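Local coordinates for DNA-directed RNA polymerase subunit Rpo11 (Thermoplasma acidophilum, PDB 1XPP), which is a small subunit of archaeal DNA-dependent RNA polymerase, the enzyme that transcribes DNA into RNA, and probably serves in its assembly through a dimerisation domain, at residues 11-16 with 25-30; 52-57 with 64-69; 40-45 with 79-84; 45-50 with 69-74. One frame throughout, in Å; residues are numbered along the deposited sequence.

Contact 1. Residues 11-16 with 25-30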
loop_
_atom_site.group_PDB
_atom_site.type_symbol
_atom_site.label_atom_id
_atom_site.label_comp_id
_atom_site.label_asym_id
_atom_site.label_seq_id
_atom_site.Cartn_x
_atom_site.Cartn_y
_atom_site.Cartn_z
ATOM N N SER D 11 0.114 4.488 -0.901
ATOM C CA SER D 11 0.331 4.879 0.497
ATOM C C SER D 11 -0.976 5.357 1.106
ATOM O O SER D 11 -1.886 5.781 0.384
ATOM C CB SER D 11 1.369 5.975 0.557
ATOM O OG SER D 11 0.912 7.107 -0.146
ATOM N N SER D 12 -1.078 5.312 2.433
ATOM C CA SER D 12 -2.223 5.917 3.105
ATOM C C SER D 12 -1.842 6.339 4.513
ATOM O O SER D 12 -0.857 5.836 5.064
ATOM C CB SER D 12 -3.418 4.950 3.137
ATOM O OG SER D 12 -3.125 3.831 3.936
ATOM N N LEU D 13 -2.625 7.228 5.102
ATOM C CA LEU D 13 -2.403 7.599 6.504
ATOM C C LEU D 13 -3.703 7.791 7.242
ATOM O O LEU D 13 -4.760 7.962 6.602
ATOM C CB LEU D 13 -1.528 8.848 6.600
ATOM C CG LEU D 13 -1.913 10.051 5.732
ATOM C CD1 LEU D 13 -3.057 10.852 6.380
ATOM C CD2 LEU D 13 -0.710 10.969 5.431
ATOM N N ARG D 14 -3.611 7.805 8.574
ATOM C CA ARG D 14 -4.807 7.817 9.431
ATOM C C ARG D 14 -4.387 8.416 10.742
ATOM O O ARG D 14 -3.386 7.983 11.321
ATOM C CB ARG D 14 -5.277 6.378 9.676
ATOM C CG ARG D 14 -6.536 6.220 10.554
ATOM C CD ARG D 14 -7.773 6.503 9.748
ATOM N NE ARG D 14 -9.036 6.280 10.455
ATOM C CZ ARG D 14 -9.533 7.086 11.393
ATOM N NH1 ARG D 14 -8.853 8.158 11.783
ATOM N NH2 ARG D 14 -10.724 6.815 11.937
ATOM N N VAL D 15 -5.144 9.384 11.230
ATOM C CA VAL D 15 -4.937 9.890 12.586
ATOM C C VAL D 15 -5.402 8.811 13.561
ATOM O O VAL D 15 -6.526 8.333 13.459
ATOM C CB VAL D 15 -5.714 11.205 12.847
ATOM C CG1 VAL D 15 -5.651 11.589 14.320
ATOM C CG2 VAL D 15 -5.119 12.351 11.974
ATOM N N ILE D 16 -4.550 8.415 14.506
ATOM C CA ILE D 16 -4.954 7.335 15.413
ATOM C C ILE D 16 -4.984 7.711 16.887
ATOM O O ILE D 16 -5.430 6.898 17.729
ATOM C CB ILE D 16 -4.137 6.079 15.195
ATOM C CG1 ILE D 16 -2.662 6.356 15.509
ATOM C CG2 ILE D 16 -4.403 5.510 13.771
ATOM C CD1 ILE D 16 -1.841 5.128 15.501
ATOM N N VAL D 25 -0.147 9.740 13.978
ATOM C CA VAL D 25 -0.609 9.352 12.672
ATOM C C VAL D 25 0.053 8.049 12.258
ATOM O O VAL D 25 1.278 7.900 12.362
ATOM C CB VAL D 25 -0.289 10.469 11.621
ATOM C CG1 VAL D 25 -0.862 10.113 10.275
ATOM C CG2 VAL D 25 -0.824 11.794 12.088
ATOM N N GLU D 26 -0.763 7.097 11.810
ATOM C CA GLU D 26 -0.267 5.862 11.220
ATOM C C GLU D 26 -0.024 6.092 9.731
ATOM O O GLU D 26 -0.923 6.619 9.032
ATOM C CB GLU D 26 -1.280 4.729 11.434
ATOM C CG GLU D 26 -0.679 3.349 11.176
ATOM C CD GLU D 26 -1.647 2.222 11.512
ATOM O OE1 GLU D 26 -2.871 2.426 11.366
ATOM O OE2 GLU D 26 -1.180 1.124 11.884
ATOM N N MET D 27 1.170 5.732 9.271
ATOM C CA MET D 27 1.631 5.940 7.893
ATOM C C MET D 27 1.927 4.612 7.246
ATOM O O MET D 27 2.843 3.896 7.676
ATOM C CB MET D 27 2.910 6.775 7.871
ATOM C CG MET D 27 2.915 7.911 8.835
ATOM S SD MET D 27 2.072 9.280 8.068
ATOM C CE MET D 27 3.112 9.759 6.658
ATOM N N ILE D 28 1.161 4.277 6.210
ATOM C CA ILE D 28 1.205 2.957 5.612
ATOM C C ILE D 28 1.771 3.023 4.192
ATOM O O ILE D 28 1.338 3.845 3.380
ATOM C CB ILE D 28 -0.221 2.307 5.610
ATOM C CG1 ILE D 28 -0.776 2.276 7.053
ATOM C CG2 ILE D 28 -0.162 0.950 4.945
ATOM C CD1 ILE D 28 -2.129 1.643 7.233
ATOM N N ASN D 29 2.714 2.130 3.888
ATOM C CA ASN D 29 3.363 2.065 2.565
ATOM C C ASN D 29 4.130 3.291 2.088
ATOM O O ASN D 29 4.190 3.573 0.886
ATOM C CB ASN D 29 2.358 1.694 1.482
ATOM C CG ASN D 29 1.674 0.428 1.777
ATOM O OD1 ASN D 29 2.276 -0.507 2.318
ATOM N ND2 ASN D 29 0.393 0.365 1.437
ATOM N N TYR D 30 4.698 4.054 3.012
ATOM C CA TYR D 30 5.566 5.120 2.596
ATOM C C TYR D 30 6.978 4.609 2.606
ATOM O O TYR D 30 7.297 3.654 3.330
ATOM C CB TYR D 30 5.466 6.343 3.515
ATOM C CG TYR D 30 4.153 7.047 3.389
ATOM C CD1 TYR D 30 3.088 6.683 4.194
ATOM C CD2 TYR D 30 3.968 8.033 2.418
ATOM C CE1 TYR D 30 1.856 7.307 4.082
ATOM C CE2 TYR D 30 2.732 8.691 2.299
ATOM C CZ TYR D 30 1.686 8.294 3.135
ATOM O OH TYR D 30 0.462 8.910 3.004
#

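Contact 2. Residues 52-57 with 64-69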
loop_
_atom_site.group_PDB
_atom_site.type_symbol
_atom_site.label_atom_id
_atom_site.label_comp_id
_atom_site.label_asym_id
_atom_site.label_seq_id
_atom_site.Cartn_x
_atom_site.Cartn_y
_atom_site.Cartn_z
ATOM N N ARG D 52 8.536 12.536 16.558
ATOM C CA ARG D 52 9.193 11.243 16.532
ATOM C C ARG D 52 8.604 10.386 15.439
ATOM O O ARG D 52 7.400 10.427 15.193
ATOM C CB ARG D 52 8.954 10.508 17.844
ATOM C CG ARG D 52 9.346 11.285 19.096
ATOM C CD ARG D 52 10.815 11.056 19.424
ATOM N NE ARG D 52 11.127 9.633 19.402
ATOM C CZ ARG D 52 12.252 9.092 19.860
ATOM N NH1 ARG D 52 13.193 9.860 20.403
ATOM N NH2 ARG D 52 12.428 7.773 19.785
ATOM N N TYR D 53 9.445 9.589 14.798
ATOM C CA TYR D 53 8.927 8.499 13.985
ATOM C C TYR D 53 9.183 7.195 14.692
ATOM O O TYR D 53 10.176 7.061 15.440
ATOM C CB TYR D 53 9.568 8.459 12.596
ATOM C CG TYR D 53 11.076 8.349 12.582
ATOM C CD1 TYR D 53 11.710 7.092 12.688
ATOM C CD2 TYR D 53 11.862 9.483 12.445
ATOM C CE1 TYR D 53 13.102 6.999 12.672
ATOM C CE2 TYR D 53 13.241 9.395 12.406
ATOM C CZ TYR D 53 13.855 8.156 12.526
ATOM O OH TYR D 53 15.237 8.104 12.496
ATOM N N TYR D 54 8.317 6.238 14.395
ATOM C CA TYR D 54 8.442 4.873 14.910
ATOM C C TYR D 54 8.329 3.960 13.721
ATOM O O TYR D 54 7.265 3.826 13.101
ATOM C CB TYR D 54 7.377 4.553 15.937
ATOM C CG TYR D 54 7.326 5.568 17.053
ATOM C CD1 TYR D 54 6.510 6.713 16.963
ATOM C CD2 TYR D 54 8.124 5.412 18.184
ATOM C CE1 TYR D 54 6.457 7.645 18.017
ATOM C CE2 TYR D 54 8.083 6.329 19.210
ATOM C CZ TYR D 54 7.259 7.431 19.127
ATOM O OH TYR D 54 7.273 8.295 20.195
ATOM N N ILE D 55 9.448 3.339 13.370
ATOM C CA ILE D 55 9.439 2.486 12.208
ATOM C C ILE D 55 9.842 1.090 12.620
ATOM O O ILE D 55 9.039 0.153 12.508
ATOM C CB ILE D 55 10.344 3.039 11.108
ATOM C CG1 ILE D 55 9.781 4.359 10.599
ATOM C CG2 ILE D 55 10.464 2.036 9.956
ATOM C CD1 ILE D 55 10.754 5.191 9.765
ATOM N N LYS D 56 11.084 0.936 13.068
ATOM C CA LYS D 56 11.457 -0.394 13.573
ATOM C C LYS D 56 11.351 -0.591 15.075
ATOM O O LYS D 56 11.360 -1.733 15.562
ATOM C CB LYS D 56 12.791 -0.875 13.041
ATOM C CG LYS D 56 13.863 0.142 12.921
ATOM C CD LYS D 56 14.567 -0.092 11.590
ATOM C CE LYS D 56 13.690 0.373 10.426
ATOM N NZ LYS D 56 13.977 -0.342 9.143
ATOM N N HIS D 57 11.210 0.493 15.823
ATOM C CA HIS D 57 11.001 0.369 17.257
ATOM C C HIS D 57 9.859 1.281 17.666
ATOM O O HIS D 57 9.785 2.406 17.168
ATOM C CB HIS D 57 12.276 0.767 18.019
ATOM C CG HIS D 57 13.510 0.134 17.474
ATOM N ND1 HIS D 57 13.729 -1.224 17.527
ATOM C CD2 HIS D 57 14.569 0.664 16.813
ATOM C CE1 HIS D 57 14.878 -1.506 16.931
ATOM N NE2 HIS D 57 15.406 -0.377 16.494
ATOM N N GLN D 64 4.404 4.873 12.605
ATOM C CA GLN D 64 3.630 5.952 13.170
ATOM C C GLN D 64 4.534 7.165 13.344
ATOM O O GLN D 64 5.770 7.051 13.462
ATOM C CB GLN D 64 3.102 5.561 14.535
ATOM C CG GLN D 64 1.927 4.569 14.513
ATOM C CD GLN D 64 1.512 4.110 15.890
ATOM O OE1 GLN D 64 1.428 4.909 16.815
ATOM N NE2 GLN D 64 1.189 2.815 16.013
ATOM N N ILE D 65 3.917 8.344 13.276
ATOM C CA ILE D 65 4.591 9.560 13.702
ATOM C C ILE D 65 3.783 10.229 14.804
ATOM O O ILE D 65 2.558 10.142 14.827
ATOM C CB ILE D 65 4.874 10.549 12.514
ATOM C CG1 ILE D 65 3.584 11.065 11.883
ATOM C CG2 ILE D 65 5.760 9.914 11.476
ATOM C CD1 ILE D 65 3.791 12.311 11.017
ATOM N N TYR D 66 4.506 10.850 15.748
ATOM C CA TYR D 66 3.933 11.513 16.902
ATOM C C TYR D 66 4.497 12.942 16.955
ATOM O O TYR D 66 5.709 13.146 16.830
ATOM C CB TYR D 66 4.396 10.793 18.169
ATOM C CG TYR D 66 4.131 11.552 19.447
ATOM C CD1 TYR D 66 2.821 11.848 19.850
ATOM C CD2 TYR D 66 5.176 12.004 20.216
ATOM C CE1 TYR D 66 2.592 12.545 21.041
ATOM C CE2 TYR D 66 4.952 12.697 21.397
ATOM C CZ TYR D 66 3.671 12.951 21.790
ATOM O OH TYR D 66 3.469 13.658 22.954
ATOM N N VAL D 67 3.607 13.906 17.139
ATOM C CA VAL D 67 4.020 15.306 17.197
ATOM C C VAL D 67 3.328 15.947 18.386
ATOM O O VAL D 67 2.113 15.818 18.534
ATOM C CB VAL D 67 3.606 16.073 15.890
ATOM C CG1 VAL D 67 4.038 17.526 15.952
ATOM C CG2 VAL D 67 4.207 15.405 14.637
ATOM N N ARG D 68 4.112 16.617 19.213
ATOM C CA ARG D 68 3.564 17.473 20.273
ATOM C C ARG D 68 4.077 18.901 20.098
ATOM O O ARG D 68 5.250 19.118 19.890
ATOM C CB ARG D 68 3.936 16.953 21.656
ATOM C CG ARG D 68 3.369 17.811 22.817
ATOM C CD ARG D 68 3.638 17.163 24.185
ATOM N NE ARG D 68 4.966 16.566 24.266
ATOM C CZ ARG D 68 6.015 17.123 24.865
ATOM N NH1 ARG D 68 5.904 18.300 25.465
ATOM N NH2 ARG D 68 7.184 16.492 24.875
ATOM N N VAL D 69 3.163 19.860 20.230
ATOM C CA VAL D 69 3.484 21.280 20.034
ATOM C C VAL D 69 3.493 22.071 21.365
ATOM O O VAL D 69 2.761 21.711 22.306
ATOM C CB VAL D 69 2.494 21.915 19.002
ATOM C CG1 VAL D 69 2.678 21.254 17.597
ATOM C CG2 VAL D 69 1.057 21.808 19.433
#

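Contact 3. Residues 40-45 with 79-84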
loop_
_atom_site.group_PDB
_atom_site.type_symbol
_atom_site.label_atom_id
_atom_site.label_comp_id
_atom_site.label_asym_id
_atom_site.label_seq_id
_atom_site.Cartn_x
_atom_site.Cartn_y
_atom_site.Cartn_z
ATOM N N GLU D 40 12.366 15.198 10.492
ATOM C CA GLU D 40 13.493 16.158 10.497
ATOM C C GLU D 40 12.977 17.577 10.223
ATOM O O GLU D 40 13.326 18.546 10.916
ATOM C CB GLU D 40 14.551 15.762 9.475
ATOM C CG GLU D 40 15.826 16.605 9.529
ATOM C CD GLU D 40 16.740 16.408 8.316
ATOM O OE1 GLU D 40 17.645 17.244 8.083
ATOM O OE2 GLU D 40 16.560 15.429 7.580
ATOM N N GLU D 41 12.080 17.685 9.256
ATOM C CA GLU D 41 11.501 18.982 8.961
ATOM C C GLU D 41 10.630 19.536 10.097
ATOM O O GLU D 41 10.730 20.727 10.454
ATOM C CB GLU D 41 10.743 18.934 7.626
ATOM C CG GLU D 41 10.320 20.324 7.121
ATOM C CD GLU D 41 11.487 21.171 6.618
ATOM O OE1 GLU D 41 12.632 20.697 6.573
ATOM O OE2 GLU D 41 11.246 22.346 6.271
ATOM N N ILE D 42 9.771 18.702 10.681
ATOM C CA ILE D 42 8.876 19.177 11.739
ATOM C C ILE D 42 9.710 19.643 12.941
ATOM O O ILE D 42 9.315 20.577 13.628
ATOM C CB ILE D 42 7.909 18.066 12.199
ATOM C CG1 ILE D 42 6.914 17.705 11.093
ATOM C CG2 ILE D 42 7.150 18.483 13.457
ATOM C CD1 ILE D 42 6.292 16.300 11.241
ATOM N N LEU D 43 10.823 18.963 13.198
ATOM C CA LEU D 43 11.717 19.344 14.306
ATOM C C LEU D 43 12.377 20.722 14.164
ATOM O O LEU D 43 12.927 21.232 15.149
ATOM C CB LEU D 43 12.788 18.279 14.495
ATOM C CG LEU D 43 12.385 16.979 15.207
ATOM C CD1 LEU D 43 13.448 15.903 15.035
ATOM C CD2 LEU D 43 12.099 17.224 16.677
ATOM N N LYS D 44 12.322 21.322 12.970
ATOM C CA LYS D 44 12.902 22.663 12.737
ATOM C C LYS D 44 11.938 23.758 13.192
ATOM O O LYS D 44 12.317 24.929 13.321
ATOM C CB LYS D 44 13.216 22.861 11.263
ATOM C CG LYS D 44 14.292 21.956 10.703
ATOM C CD LYS D 44 14.448 22.237 9.231
ATOM C CE LYS D 44 15.310 21.226 8.561
ATOM N NZ LYS D 44 15.347 21.492 7.099
ATOM N N ASP D 45 10.695 23.373 13.441
ATOM C CA ASP D 45 9.607 24.292 13.795
ATOM C C ASP D 45 9.706 24.708 15.268
ATOM O O ASP D 45 9.721 23.860 16.164
ATOM C CB ASP D 45 8.289 23.569 13.531
ATOM C CG ASP D 45 7.055 24.449 13.686
ATOM O OD1 ASP D 45 6.058 24.092 13.069
ATOM O OD2 ASP D 45 7.042 25.461 14.422
ATOM N N LYS D 79 1.291 20.081 8.749
ATOM C CA LYS D 79 1.013 20.788 7.489
ATOM C C LYS D 79 2.164 21.729 7.111
ATOM O O LYS D 79 2.595 21.731 5.944
ATOM C CB LYS D 79 -0.299 21.578 7.549
ATOM C CG LYS D 79 -0.635 22.244 6.191
ATOM C CD LYS D 79 -1.973 22.960 6.192
ATOM C CE LYS D 79 -2.194 23.617 4.818
ATOM N NZ LYS D 79 -3.432 24.460 4.897
ATOM N N ARG D 80 2.646 22.546 8.048
ATOM C CA ARG D 80 3.756 23.475 7.733
ATOM C C ARG D 80 4.940 22.744 7.127
ATOM O O ARG D 80 5.555 23.186 6.117
ATOM C CB ARG D 80 4.188 24.280 8.979
ATOM C CG ARG D 80 3.081 25.279 9.434
ATOM C CD ARG D 80 3.576 26.201 10.574
ATOM N NE ARG D 80 3.950 25.530 11.827
ATOM C CZ ARG D 80 3.096 25.297 12.822
ATOM N NH1 ARG D 80 1.806 25.616 12.708
ATOM N NH2 ARG D 80 3.549 24.704 13.934
ATOM N N ALA D 81 5.287 21.607 7.740
ATOM C CA ALA D 81 6.438 20.847 7.272
ATOM C C ALA D 81 6.245 20.245 5.902
ATOM O O ALA D 81 7.184 20.272 5.083
ATOM C CB ALA D 81 6.796 19.747 8.260
ATOM N N VAL D 82 5.070 19.645 5.657
ATOM C CA VAL D 82 4.765 19.045 4.344
ATOM C C VAL D 82 4.827 20.140 3.276
ATOM O O VAL D 82 5.433 19.948 2.221
ATOM C CB VAL D 82 3.387 18.364 4.315
ATOM C CG1 VAL D 82 3.056 17.893 2.937
ATOM C CG2 VAL D 82 3.398 17.179 5.297
ATOM N N ARG D 83 4.219 21.276 3.561
ATOM C CA ARG D 83 4.213 22.357 2.547
ATOM C C ARG D 83 5.640 22.880 2.318
ATOM O O ARG D 83 5.998 23.226 1.164
ATOM C CB ARG D 83 3.244 23.489 2.919
ATOM C CG ARG D 83 1.773 23.031 3.120
ATOM C CD ARG D 83 1.029 22.586 1.828
ATOM N NE ARG D 83 -0.103 21.683 2.114
ATOM C CZ ARG D 83 -1.146 21.509 1.305
ATOM N NH1 ARG D 83 -1.228 22.214 0.175
ATOM N NH2 ARG D 83 -2.112 20.648 1.627
ATOM N N LYS D 84 6.459 22.984 3.368
ATOM C CA LYS D 84 7.861 23.414 3.158
ATOM C C LYS D 84 8.586 22.417 2.267
ATOM O O LYS D 84 9.323 22.803 1.350
ATOM C CB LYS D 84 8.609 23.544 4.487
ATOM C CG LYS D 84 8.220 24.747 5.316
ATOM C CD LYS D 84 9.227 24.913 6.445
ATOM C CE LYS D 84 8.575 25.314 7.752
ATOM N NZ LYS D 84 9.516 25.116 8.919
HETATM O O HOH W 1 8.643 22.564 9.812
#

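Contact 4. Residues 45-50 with 69-74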
loop_
_atom_site.group_PDB
_atom_site.type_symbol
_atom_site.label_atom_id
_atom_site.label_comp_id
_atom_site.label_asym_id
_atom_site.label_seq_id
_atom_site.Cartn_x
_atom_site.Cartn_y
_atom_site.Cartn_z
ATOM N N ASP D 45 10.695 23.373 13.441
ATOM C CA ASP D 45 9.607 24.292 13.795
ATOM C C ASP D 45 9.706 24.708 15.268
ATOM O O ASP D 45 9.721 23.860 16.164
ATOM C CB ASP D 45 8.289 23.569 13.531
ATOM C CG ASP D 45 7.055 24.449 13.686
ATOM O OD1 ASP D 45 6.058 24.092 13.069
ATOM O OD2 ASP D 45 7.042 25.461 14.422
ATOM N N ASP D 46 9.774 26.008 15.530
ATOM C CA ASP D 46 9.927 26.469 16.923
ATOM C C ASP D 46 8.680 26.251 17.799
ATOM O O ASP D 46 8.745 26.395 19.024
ATOM C CB ASP D 46 10.381 27.935 16.967
ATOM C CG ASP D 46 9.309 28.885 16.502
ATOM O OD1 ASP D 46 8.771 29.609 17.362
ATOM O OD2 ASP D 46 8.978 28.895 15.293
ATOM N N GLN D 47 7.554 25.904 17.191
ATOM C CA GLN D 47 6.334 25.641 17.936
ATOM C C GLN D 47 6.238 24.175 18.352
ATOM O O GLN D 47 5.295 23.791 19.059
ATOM C CB GLN D 47 5.092 26.020 17.121
ATOM C CG GLN D 47 5.062 27.497 16.672
ATOM C CD GLN D 47 3.686 27.944 16.317
ATOM O OE1 GLN D 47 2.846 28.131 17.201
ATOM N NE2 GLN D 47 3.422 28.123 15.017
ATOM N N VAL D 48 7.203 23.373 17.892
ATOM C CA VAL D 48 7.175 21.919 18.116
ATOM C C VAL D 48 7.992 21.536 19.337
ATOM O O VAL D 48 9.154 21.942 19.484
ATOM C CB VAL D 48 7.642 21.140 16.854
ATOM C CG1 VAL D 48 7.885 19.644 17.167
ATOM C CG2 VAL D 48 6.594 21.266 15.806
ATOM N N ASP D 49 7.357 20.735 20.187
ATOM C CA ASP D 49 7.911 20.247 21.438
ATOM C C ASP D 49 8.624 18.907 21.217
ATOM O O ASP D 49 9.757 18.710 21.653
ATOM C CB ASP D 49 6.732 20.086 22.403
ATOM C CG ASP D 49 7.053 20.462 23.804
ATOM O OD1 ASP D 49 7.869 19.760 24.441
ATOM O OD2 ASP D 49 6.420 21.426 24.293
ATOM N N GLU D 50 7.957 17.985 20.527
ATOM C CA GLU D 50 8.563 16.711 20.195
ATOM C C GLU D 50 8.005 16.241 18.872
ATOM O O GLU D 50 6.858 16.495 18.560
ATOM C CB GLU D 50 8.257 15.654 21.267
ATOM C CG GLU D 50 9.438 15.355 22.205
ATOM C CD GLU D 50 9.044 14.468 23.365
ATOM O OE1 GLU D 50 9.392 14.813 24.522
ATOM O OE2 GLU D 50 8.374 13.436 23.121
ATOM N N VAL D 69 3.163 19.860 20.230
ATOM C CA VAL D 69 3.484 21.280 20.034
ATOM C C VAL D 69 3.493 22.071 21.365
ATOM O O VAL D 69 2.761 21.711 22.306
ATOM C CB VAL D 69 2.494 21.915 19.002
ATOM C CG1 VAL D 69 2.678 21.254 17.597
ATOM C CG2 VAL D 69 1.057 21.808 19.433
ATOM N N LYS D 70 4.341 23.101 21.431
ATOM C CA LYS D 70 4.250 24.126 22.512
ATOM C C LYS D 70 3.064 25.068 22.287
ATOM O O LYS D 70 2.477 25.583 23.249
ATOM C CB LYS D 70 5.486 25.024 22.584
ATOM C CG LYS D 70 6.843 24.382 22.469
ATOM C CD LYS D 70 7.894 25.443 22.124
ATOM C CE LYS D 70 9.270 24.844 22.026
ATOM N NZ LYS D 70 10.149 25.639 21.108
ATOM N N SER D 71 2.749 25.346 21.025
ATOM C CA SER D 71 1.670 26.275 20.677
ATOM C C SER D 71 1.042 25.889 19.356
ATOM O O SER D 71 1.620 25.117 18.594
ATOM C CB SER D 71 2.200 27.712 20.612
ATOM O OG SER D 71 3.379 27.773 19.825
ATOM N N GLY D 72 -0.150 26.419 19.100
ATOM C CA GLY D 72 -0.951 26.055 17.944
ATOM C C GLY D 72 -1.426 24.619 18.000
ATOM O O GLY D 72 -1.476 24.013 19.078
ATOM N N LYS D 73 -1.759 24.076 16.835
ATOM C CA LYS D 73 -2.326 22.742 16.714
ATOM C C LYS D 73 -1.259 21.804 16.176
ATOM O O LYS D 73 -0.424 22.219 15.396
ATOM C CB LYS D 73 -3.534 22.770 15.795
ATOM C CG LYS D 73 -4.760 23.505 16.391
ATOM C CD LYS D 73 -5.892 23.654 15.397
ATOM C CE LYS D 73 -7.234 23.950 16.093
ATOM N NZ LYS D 73 -7.143 24.848 17.300
ATOM N N PRO D 74 -1.253 20.535 16.632
ATOM C CA PRO D 74 -0.238 19.615 16.113
ATOM C C PRO D 74 -0.430 19.301 14.617
ATOM O O PRO D 74 0.555 19.146 13.915
ATOM C CB PRO D 74 -0.439 18.361 16.967
ATOM C CG PRO D 74 -1.865 18.414 17.373
ATOM C CD PRO D 74 -2.121 19.889 17.637
#

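Contact 1. Residues 11-16 with 25-30
Both faces of the Tyr30 ring are met: Ser11 CB sits over one, 3.5 Å from the ring centroid in a CH-pi contact, and Met27 CE lies against the opposite one, displaced toward the rim. Ser12 O lies at the edge, 3.2 Å from Tyr30 CE1. A small serine suits the first position, since its CB can settle on the ring while OG, held between the backbone N and carbonyl carbon (chi1 62°), turns to Gln95 of the second subunit, which also bonds Tyr30 OH. Leu13 and Met27 lie side by side, with Leu13 CB 3.9 Å from Met27 SD; bends at chi2 and chi3 of the methionine bring its methyl back to the tyrosine. Leu13, Val15, Val25 and Met27 share one face of the sheet, where Met27 packs on Leu35 of the same chain, Val25 on Phe96 and Val15 on Tyr103 of the second subunit. On the other face, Ser12 OG bonds Ser12 of the third subunit. Ser12 pairs with Ile28 and Arg14 with Glu26 through reciprocal amide bonds, the straightest being Ile28 N to Ser12 O (2.8 Å, 166°). The whole is an antiparallel beta hairpin at one margin of the sheet of the Rpb11-like fold.

Contact 2. Residues 52-57 with 64-69
Strands 52-54 and 64-69 run antiparallel at 160°, with reciprocal amide bonds at the pairs Arg52-Tyr66 and Tyr54-Gln64 and the non-hydrogen-bonded pair Tyr53-Ile65 between them. They are the arms of a beta hairpin that supplies an outer and an inner strand of the sheet in the Rpb3/Rpb11 dimerisation domain. Arg52, Tyr54, Gln64 and Tyr66 share one face, where long amphipathic side chains suit a surface only partly buried. Tyr54 and Tyr66 lie side by side and point the same way, yet their rings do not stack: Tyr54 CE1 reaches Tyr66 CB at 3.8 Å, so that CB stands at the edge of the Tyr54 ring. With CG beside its backbone N (chi1 -53°), Tyr54 also brings the CD1 edge of its ring to Gln64 O, 3.6 Å away. An alanine at Tyr54 would remove the ring and would probably leave Tyr66 CB and the Gln64 carbonyl less covered. On the opposite face Ile65 sits buried near Val25, while Tyr53 leads off to Arg36 and Val39 of helix 32-42; the two touch through Tyr53 CB and Ile65 CG2. The shortest amide bond runs from Tyr54 N to Gln64 O, 2.8 Å and nearly along the C=O axis.

Contact 3. Residues 40-45 with 79-84
Glu41 leaves helix 32-42 toward helix 74-105 with CG anti to its backbone N (chi1 -170°). Its CB lies 4.1 Å from Ala81 CB, and CG presses closer, 3.7 Å from the same methyl and as near to Ala81 O. A bend at chi2 (72°) then swings the carboxylate along the second helix, where OE2 rests 3.3 Å from Lys84 CD and also near Lys84 CB, alongside the aliphatic part of the lysine. The other oxygen, OE1, turns back to its own segment and takes a salt bridge from Lys44 NZ on its syn lone pair. Lys84 NZ stays beyond salt-bridge range of Glu41 OE2; it donates instead to a water that in turn donates to Glu41 O, tying the lysine to a carbonyl near the end of helix 32-42.

Alanine suits its place here because the helices come so close: Ala81 CB is only 3.5 Å from Ile42 CG1, tighter than usual for two carbons, while the isoleucine also packs on Val48 and Ala51 of the sheet. Past the helix, the side chains of Asp45 and Arg80 cross at about a right angle, the carboxylate and guanidinium planes 75° apart. Both Arg80 NE and NH2 grip one oxygen side-on, with Arg80 NH2 2.7 Å from Asp45 OD1, which lies nearly in the guanidinium plane and uses its syn lone pair. Asp45 OD2 turns to Gln47. A carboxylate gripped by three N-H groups, with Lys84 NZ also nearby though not in contact, would be expected to stay ionised, so a salt bridge flanks the apolar helix contact.

Contact 4. Residues 45-50 with 69-74
Entering the outer strand 48-54, residues 45-48 form a type I turn, opened by an Asx turn in which Asp45 OD2 accepts from Gln47 N. Against it lies the loop leading from strand 64-69 to helix 74-105. Gln47 and Lys70 reach across in opposite senses. The glutamine, with CG beside its backbone N (chi1 -58°) and its chain extended, carries OE1 to Ser71, whose hydroxyl donates in the carbonyl plane, on a lone pair. The lysine stretches over the turn, its CG 3.5 Å from Asp49 OD2, and sets NZ 2.6 Å from Asp46 O, above that carbonyl's plane; a long, extended chain suits this reach. Asp49 crosses Lys70 obliquely, but its charge is paired with Arg68, at the classic beta bulge of Asp49 and Glu50. Val48 and Val69 diverge from their non-hydrogen-bonded pairing, yet Val48 CG2 and Val69 CG1 lie 4.3 Å apart, and both side chains touch Ala77. An alanine at Gln47 would lose the amide and is likely to leave Ser71 OG without this acceptor, loosening the loop before Gly72, whose positive phi favours glycine. Between the backbones, Lys70 N donates to Gln47 O at 2.6 Å, 29° out of the carbonyl plane.

Contacts 1 and 2 belong to one sheet: their centres are 12 Å apart, and Val25 O accepts a probable hydrogen bond from Ile65 N (2.8 Å), joining the two hairpins through their inner strands. Contact 4 continues contact 2 at its far end, sharing Val69, and Arg68 forms salt bridges through NH1 to Asp49 and NH2 to Glu50. Contact 3 closes the helical side: Asp45 belongs to both it and contact 4, whose centres lie 11 Å apart, and Ile42 CD1 packs on Val67 CG2 of contact 2. Contacts 1 and 3, about 17 Å apart between centres, do not meet, but each touches the second subunit.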